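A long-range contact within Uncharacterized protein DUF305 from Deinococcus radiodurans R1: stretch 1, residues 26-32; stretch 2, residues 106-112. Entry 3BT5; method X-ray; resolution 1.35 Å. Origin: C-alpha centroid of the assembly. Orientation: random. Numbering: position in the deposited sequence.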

# COMPACT_ATOMS: atom_id res chain seq x y z
N GLN A 26 0.07 5.09 -2.50
CA GLN A 26 -1.36 5.18 -2.75
C GLN A 26 -2.19 4.91 -1.48
O GLN A 26 -3.31 5.42 -1.34
N ALA A 27 -1.65 4.11 -0.57
CA ALA A 27 -2.37 3.85 0.68
C ALA A 27 -2.68 5.17 1.39
O ALA A 27 -3.71 5.33 2.05
N LEU A 28 -1.77 6.13 1.27
CA LEU A 28 -1.97 7.45 1.86
C LEU A 28 -3.14 8.21 1.19
O LEU A 28 -3.92 8.87 1.87
N ASP A 29 -3.26 8.07 -0.14
CA ASP A 29 -4.34 8.70 -0.91
C ASP A 29 -5.69 8.08 -0.54
O ASP A 29 -6.72 8.75 -0.59
N LEU A 30 -5.68 6.79 -0.22
CA LEU A 30 -6.91 6.12 0.18
C LEU A 30 -7.31 6.52 1.61
O LEU A 30 -8.50 6.65 1.92
N ALA A 31 -6.33 6.67 2.49
CA ALA A 31 -6.65 6.98 3.89
C ALA A 31 -7.14 8.42 4.09
O ALA A 31 -7.95 8.69 4.99
N ALA A 32 -6.61 9.35 3.30
CA ALA A 32 -6.90 10.77 3.50
C ALA A 32 -8.42 11.08 3.55
O ALA A 32 -8.88 11.75 4.49
N GLN A 106 -16.05 1.04 0.72
CA GLN A 106 -15.15 1.07 -0.44
C GLN A 106 -13.70 1.22 0.01
O GLN A 106 -12.81 0.60 -0.56
N PHE A 107 -13.45 2.07 1.00
CA PHE A 107 -12.09 2.23 1.50
C PHE A 107 -11.51 0.88 1.92
O PHE A 107 -10.37 0.54 1.58
N LEU A 108 -12.29 0.10 2.68
CA LEU A 108 -11.82 -1.19 3.15
C LEU A 108 -11.62 -2.16 1.99
O LEU A 108 -10.59 -2.83 1.91
N ARG A 109 -12.59 -2.22 1.06
CA ARG A 109 -12.44 -3.11 -0.08
C ARG A 109 -11.22 -2.74 -0.92
O ARG A 109 -10.46 -3.62 -1.34
N LEU A 110 -11.03 -1.45 -1.17
CA LEU A 110 -9.91 -1.02 -1.99
C LEU A 110 -8.60 -1.27 -1.28
O LEU A 110 -7.64 -1.69 -1.91
N MET A 111 -8.55 -1.00 0.02
CA MET A 111 -7.28 -1.20 0.72
C MET A 111 -6.95 -2.68 0.86
O MET A 111 -5.79 -3.06 0.78
N ILE A 112 -7.96 -3.53 1.05
CA ILE A 112 -7.70 -4.96 1.04
C ILE A 112 -7.11 -5.42 -0.29
O ILE A 112 -6.12 -6.14 -0.31

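Leu30 lies at the apolar centre of this contact, where two helices run nearly antiparallel, their axes 172° apart in direction and 10.3 Å apart at closest approach. Its CA-to-CB bond points toward the opposing helix, and its side chain, in the common leucine conformation with chi1 m and chi2 t, touches three residues there. Leu30 CB lies 3.7 Å from Met111 CE and 4.2 Å from Phe107 CE1, while Leu30 CD2 reaches Leu110 CD1 at 4.2 Å. A branched aliphatic side chain suits this place because it offers apolar surface at its base as well as at its tip. Leu110, also m and t, points toward stretch 1 in turn, so the two leucines meet through their methyl groups.

Phe107 and Met111 stand one helical turn apart, and both start sideways from their backbone before their ends come nearer to stretch 1. In each, chi1 is t. Phe107, with chi2 at 77°, carries its ring obliquely against the backbone of the other helix: Phe107 CD1 is 3.3 Å from Leu30 O, and Phe107 CE1 is 3.7 Å from Ala31 CA. Met111 continues with chi2 and chi3 both p, folding its flexible thioether chain so that Met111 CE lies 3.6 Å from Ala27 O, in addition to its contact with Leu30.

Such close approach to the backbone goes with small residues at Ala27 and Ala31, whose CB atoms both point sideways. Ala27 CB still packs 3.9 Å from Met111 SD, and Ala31 CB lies 4.4 Å from Phe107 CE1. The backbone register reflects the same pairing, with the CA atoms of Leu30 and Phe107 6.6 Å apart and those of Ala27 and Met111 7.0 Å apart.

No hydrogen bond crosses between the stretches, so the contact, which buries 262 Å² in all, rests on apolar packing. Ala27 O is also the acceptor for Ala31 N at 3.0 Å within its own helix, the usual i to i+4 bond.

Outward from this packing, the polar residues make no contact across the pair. Gln26, with chi1 and chi2 both t, has its amide hydrogen-bonded elsewhere in the structure, while Asp29, with chi1 m, leads its carboxylate away into an exposed position. On stretch 2, Arg109 and Gln106 pair along their own helix: Arg109 NE and Arg109 NH1 each donate to Gln106 OE1 at 2.8 Å, a forked arrangement that the planar guanidinium group makes possible.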

# COMPACT_ATOMS: atom_id res chain seq x y z
CB GLN A 26 -1.83 4.25 -3.85
CG GLN A 26 -3.30 4.52 -4.18
CD GLN A 26 -3.85 3.59 -5.22
OE1 GLN A 26 -3.96 2.39 -4.98
NE2 GLN A 26 -4.24 4.14 -6.33
CB ALA A 27 -1.57 2.89 1.60
CB LEU A 28 -0.67 8.25 1.80
CG LEU A 28 0.44 8.03 2.84
CD1 LEU A 28 0.50 6.66 3.50
CD2 LEU A 28 1.83 8.46 2.33
CB ASP A 29 -4.15 8.47 -2.43
CG ASP A 29 -2.96 9.20 -3.02
OD1 ASP A 29 -2.55 10.21 -2.44
OD2 ASP A 29 -2.46 8.75 -4.07
CB LEU A 30 -6.75 4.61 0.06
CG LEU A 30 -6.53 4.04 -1.34
CD1 LEU A 30 -6.18 2.56 -1.24
CD2 LEU A 30 -7.77 4.25 -2.19
CB ALA A 31 -5.42 6.71 4.76
CB ALA A 32 -6.19 11.62 2.45
CB GLN A 106 -15.54 2.22 -1.37
CG GLN A 106 -16.53 1.88 -2.42
CD GLN A 106 -15.99 0.80 -3.36
OE1 GLN A 106 -16.33 -0.35 -3.19
NE2 GLN A 106 -15.14 1.17 -4.34
CB PHE A 107 -12.07 3.22 2.67
CG PHE A 107 -10.82 3.18 3.48
CD1 PHE A 107 -9.65 3.76 3.00
CD2 PHE A 107 -10.81 2.57 4.73
CE1 PHE A 107 -8.49 3.74 3.74
CE2 PHE A 107 -9.63 2.52 5.48
CZ PHE A 107 -8.47 3.10 4.97
CB LEU A 108 -12.79 -1.78 4.18
CG LEU A 108 -12.86 -0.92 5.44
CD1 LEU A 108 -14.10 -1.30 6.29
CD2 LEU A 108 -11.59 -1.06 6.26
CB ARG A 109 -13.70 -3.12 -0.93
CG ARG A 109 -14.90 -3.72 -0.23
CD ARG A 109 -16.00 -3.87 -1.22
NE ARG A 109 -16.61 -2.59 -1.52
CZ ARG A 109 -17.79 -2.20 -1.03
NH1 ARG A 109 -18.28 -1.01 -1.34
NH2 ARG A 109 -18.47 -3.00 -0.22
CB LEU A 110 -10.03 0.47 -2.35
CG LEU A 110 -11.20 0.83 -3.28
CD1 LEU A 110 -11.31 2.34 -3.37
CD2 LEU A 110 -11.00 0.20 -4.68
CB MET A 111 -7.29 -0.51 2.09
CG MET A 111 -5.91 -0.47 2.75
SD MET A 111 -4.77 0.76 2.02
CE MET A 111 -5.49 2.26 2.69
CB ILE A 112 -8.97 -5.79 1.39
CG1 ILE A 112 -9.34 -5.60 2.87
CG2 ILE A 112 -8.78 -7.28 1.02
CD1 ILE A 112 -10.80 -6.02 3.17